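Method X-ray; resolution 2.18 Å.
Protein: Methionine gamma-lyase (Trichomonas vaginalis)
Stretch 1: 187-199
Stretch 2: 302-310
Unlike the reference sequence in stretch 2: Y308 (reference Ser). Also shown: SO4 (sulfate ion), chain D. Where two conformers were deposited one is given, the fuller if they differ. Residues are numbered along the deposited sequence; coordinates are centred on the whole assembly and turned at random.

Stretch 1 187-199: FCSPMITNPVDFG
Stretch 2 302-310: KKQMRMYGS

Two distant segments of one methionine gamma-lyase chain meet at the point where a helix ends. Stretch 2 leaves its helix after Q304; M305 (phi/psi -116/124) is the first residue to depart from helical angles, and an irregular loop follows to S310. Stretch 1 is mostly loop, bound within itself by I192 N to S189 O (3.0 Å) and T193 N to S189 O (3.2 Å), with S189 OG (chi1 p) linking C188 O (2.7 Å) and M191 N (3.0 Å). Near its end comes a 3-10 segment, 195-198, followed by G199 (107/0); here D197 N reaches N194 O (2.9 Å) and F198 N reaches P195 O (2.9 Å). The two stretches run in opposite senses: CA of I192 lies 4.8 Å from CA of R306, and CA of C188 lies 6.2 Å from CA of G309.

The closest backbone join is R306 N to I192 O, a nearly straight hydrogen bond of 2.9 Å (165°), supported by a CA-H...O contact from M305 CA to the same I192 O (3.5 Å). Next to it, T193 OG1 (chi1 m) donates to Q304 O at 2.6 Å, so a side-chain hydroxyl serves a carbonyl at the helix end.

I192 (m, t) is the main bump, and its side chain fills a hollow along the stretch 2 loop. CG2 lies 3.6 Å from M305 CB and 3.2 Å from M307 O, CG1 is 3.9 Å from M307 CB, and the extended CD1 reaches G309 CA at 3.6 Å. At G309 (85/177) the backbone angles by themselves call for glycine, since a CB would jam against the carbonyl O of Y308; an ideal CB would stand 4.1 Å from I192 CD1, no clash. M305 (m, t, p) turns its CE to C188 SG, 4.0 Å away.

F198 (m, chi2 -84°) points toward the helix end. Q304 CG lies over one face of its ring, 4.1 Å from CZ, while K303 O approaches the edge, 3.7 Å from CZ. K303 is modelled only to CG, which lies 4.0 Å from F198 CE1.

R306 (m, t, t, chi4 76°) starts sideways, but its end comes nearer to stretch 1. M191 O lies at the guanidinium edge, 3.8 Å from NH1, and P190 O is 3.7 Å from NH1. D197 OD2 forms a long salt bridge to NH2 (3.9 Å).

Beyond G309, one water accepts from S310 N (2.9 Å) and donates to F187 O (2.7 Å), bridging the stretches. Y308, where the reference has Ser, points away; its OH donates to sulfate O4 at 3.0 Å.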

# COMPACT_ATOMS: atom_id res chain seq x y z
N PHE A 187 17.20 -15.88 -13.74
CA PHE A 187 17.72 -15.17 -14.92
C PHE A 187 16.87 -15.41 -16.13
O PHE A 187 16.76 -14.48 -16.92
CB PHE A 187 19.17 -15.55 -15.25
CG PHE A 187 20.18 -14.79 -14.43
CD1 PHE A 187 19.85 -14.22 -13.21
CD2 PHE A 187 21.50 -14.72 -14.86
CE1 PHE A 187 20.78 -13.52 -12.47
CE2 PHE A 187 22.44 -14.00 -14.13
CZ PHE A 187 22.08 -13.40 -12.94
N CYS A 188 16.20 -16.56 -16.25
CA CYS A 188 15.36 -16.73 -17.43
C CYS A 188 13.93 -16.24 -17.28
O CYS A 188 13.36 -15.64 -18.23
CB CYS A 188 15.29 -18.21 -17.76
SG CYS A 188 16.78 -18.98 -18.43
N SER A 189 13.29 -16.58 -16.18
CA SER A 189 11.88 -16.32 -15.88
C SER A 189 11.13 -17.44 -16.60
O SER A 189 11.66 -17.99 -17.56
CB SER A 189 11.33 -14.94 -16.28
OG SER A 189 10.82 -14.99 -17.62
N PRO A 190 9.87 -17.67 -16.27
CA PRO A 190 9.05 -18.69 -16.88
C PRO A 190 8.75 -18.35 -18.33
O PRO A 190 8.29 -19.23 -19.07
CB PRO A 190 7.74 -18.73 -16.07
CG PRO A 190 8.04 -18.02 -14.79
CD PRO A 190 9.19 -17.07 -15.08
N MET A 191 9.05 -17.13 -18.79
CA MET A 191 8.78 -16.80 -20.17
C MET A 191 9.88 -17.38 -21.04
O MET A 191 9.63 -17.47 -22.23
CB MET A 191 8.80 -15.31 -20.44
CG MET A 191 7.65 -14.47 -19.98
SD MET A 191 6.04 -15.13 -20.51
CE MET A 191 5.63 -15.90 -18.96
N ILE A 192 11.05 -17.66 -20.49
CA ILE A 192 12.16 -18.04 -21.37
C ILE A 192 12.38 -19.54 -21.23
O ILE A 192 12.64 -20.23 -22.21
CB ILE A 192 13.41 -17.20 -21.04
CG1 ILE A 192 13.24 -15.77 -21.61
CG2 ILE A 192 14.68 -17.86 -21.57
CD1 ILE A 192 14.40 -14.83 -21.36
N THR A 193 12.32 -20.02 -20.01
CA THR A 193 12.54 -21.43 -19.75
C THR A 193 11.58 -22.03 -18.74
O THR A 193 11.30 -21.42 -17.71
CB THR A 193 13.97 -21.62 -19.17
OG1 THR A 193 14.95 -21.26 -20.17
CG2 THR A 193 14.23 -23.10 -18.89
N ASN A 194 11.17 -23.25 -18.97
CA ASN A 194 10.42 -24.05 -17.99
C ASN A 194 11.32 -25.25 -17.71
O ASN A 194 11.28 -26.29 -18.38
CB ASN A 194 9.08 -24.52 -18.56
CG ASN A 194 8.09 -23.39 -18.74
OD1 ASN A 194 7.16 -23.46 -19.56
ND2 ASN A 194 8.23 -22.27 -18.03
N PRO A 195 12.19 -25.18 -16.72
CA PRO A 195 13.15 -26.23 -16.45
C PRO A 195 12.55 -27.60 -16.25
O PRO A 195 13.25 -28.57 -16.64
CB PRO A 195 13.97 -25.75 -15.26
CG PRO A 195 13.74 -24.25 -15.24
CD PRO A 195 12.39 -24.00 -15.82
N VAL A 196 11.32 -27.79 -15.80
CA VAL A 196 10.71 -29.09 -15.65
C VAL A 196 10.62 -29.82 -16.99
O VAL A 196 10.58 -31.04 -16.96
CB VAL A 196 9.30 -29.11 -15.02
CG1 VAL A 196 9.36 -28.46 -13.62
CG2 VAL A 196 8.29 -28.39 -15.91
N ASP A 197 10.60 -29.12 -18.13
CA ASP A 197 10.59 -29.71 -19.44
C ASP A 197 11.81 -30.64 -19.62
O ASP A 197 11.81 -31.50 -20.50
CB ASP A 197 10.67 -28.69 -20.58
CG ASP A 197 9.41 -27.85 -20.76
OD1 ASP A 197 8.35 -28.26 -20.25
OD2 ASP A 197 9.51 -26.79 -21.40
N PHE A 198 12.91 -30.35 -18.95
CA PHE A 198 14.17 -31.06 -19.04
C PHE A 198 14.39 -32.11 -17.96
O PHE A 198 15.47 -32.75 -17.97
CB PHE A 198 15.34 -30.04 -19.06
CG PHE A 198 15.09 -29.13 -20.26
CD1 PHE A 198 15.47 -29.46 -21.54
CD2 PHE A 198 14.43 -27.94 -20.05
CE1 PHE A 198 15.19 -28.61 -22.59
CE2 PHE A 198 14.15 -27.08 -21.09
CZ PHE A 198 14.53 -27.41 -22.38
N GLY A 199 13.43 -32.31 -17.06
CA GLY A 199 13.49 -33.31 -16.02
C GLY A 199 13.73 -32.69 -14.64
O GLY A 199 13.91 -33.41 -13.65
N LYS A 302 19.99 -22.35 -26.81
CA LYS A 302 18.93 -22.28 -27.80
C LYS A 302 17.85 -23.32 -27.55
O LYS A 302 16.67 -23.02 -27.70
CB LYS A 302 19.52 -22.46 -29.20
CG LYS A 302 18.49 -22.37 -30.33
CD LYS A 302 19.27 -22.42 -31.66
CE LYS A 302 18.36 -22.71 -32.84
NZ LYS A 302 17.46 -21.58 -33.15
N LYS A 303 18.20 -24.55 -27.20
CA LYS A 303 17.21 -25.57 -26.88
C LYS A 303 16.48 -25.25 -25.57
O LYS A 303 15.26 -25.48 -25.51
CB LYS A 303 17.86 -26.95 -26.89
CG LYS A 303 17.31 -27.98 -25.93
N GLN A 304 17.13 -24.63 -24.61
CA GLN A 304 16.50 -24.36 -23.33
C GLN A 304 15.82 -23.00 -23.15
O GLN A 304 14.97 -22.83 -22.29
CB GLN A 304 17.64 -24.42 -22.27
CG GLN A 304 18.32 -25.78 -22.32
CD GLN A 304 19.27 -26.06 -21.19
OE1 GLN A 304 19.42 -27.25 -20.87
NE2 GLN A 304 19.92 -25.10 -20.54
N MET A 305 16.19 -22.00 -23.96
CA MET A 305 15.68 -20.64 -23.84
C MET A 305 14.89 -20.16 -25.03
O MET A 305 15.41 -20.15 -26.15
CB MET A 305 16.92 -19.71 -23.62
CG MET A 305 17.78 -20.18 -22.45
SD MET A 305 19.30 -19.25 -22.20
CE MET A 305 18.58 -17.67 -21.73
N ARG A 306 13.65 -19.72 -24.85
CA ARG A 306 12.87 -19.21 -25.96
C ARG A 306 13.42 -17.86 -26.42
O ARG A 306 13.05 -17.42 -27.52
CB ARG A 306 11.40 -19.04 -25.62
CG ARG A 306 10.82 -20.25 -24.91
CD ARG A 306 9.28 -20.27 -24.86
NE ARG A 306 8.91 -21.60 -24.33
CZ ARG A 306 8.99 -21.99 -23.06
NH1 ARG A 306 9.37 -21.22 -22.04
NH2 ARG A 306 8.64 -23.24 -22.78
N MET A 307 14.03 -17.10 -25.49
CA MET A 307 14.63 -15.82 -25.81
C MET A 307 16.01 -15.86 -25.14
O MET A 307 16.13 -16.67 -24.22
CB MET A 307 13.85 -14.58 -25.32
CG MET A 307 12.58 -14.49 -26.17
SD MET A 307 11.59 -13.05 -25.87
CE MET A 307 10.87 -13.42 -24.26
N TYR A 308 16.93 -14.99 -25.51
CA TYR A 308 18.24 -15.10 -24.90
C TYR A 308 18.41 -14.24 -23.66
O TYR A 308 19.53 -14.22 -23.11
CB TYR A 308 19.34 -14.84 -25.96
CG TYR A 308 19.37 -15.97 -26.99
CD1 TYR A 308 19.06 -15.76 -28.32
CD2 TYR A 308 19.75 -17.24 -26.59
CE1 TYR A 308 19.14 -16.80 -29.24
CE2 TYR A 308 19.82 -18.30 -27.48
CZ TYR A 308 19.52 -18.05 -28.82
OH TYR A 308 19.57 -19.10 -29.69
N GLY A 309 17.35 -13.60 -23.18
CA GLY A 309 17.46 -12.93 -21.88
C GLY A 309 18.04 -11.53 -21.97
O GLY A 309 18.43 -11.09 -23.05
N SER A 310 18.10 -10.84 -20.83
CA SER A 310 18.59 -9.46 -20.89
C SER A 310 19.82 -9.29 -20.02
O SER A 310 20.24 -8.15 -19.93
CB SER A 310 17.45 -8.50 -20.56
OG SER A 310 17.29 -8.39 -19.16
S SO4 D . 19.45 -18.26 -33.13
O1 SO4 D . 19.34 -16.98 -33.92
O2 SO4 D . 20.68 -18.24 -32.27
O3 SO4 D . 19.60 -19.41 -34.10
O4 SO4 D . 18.19 -18.45 -32.33
O HOH W 1 17.46 -12.37 -18.48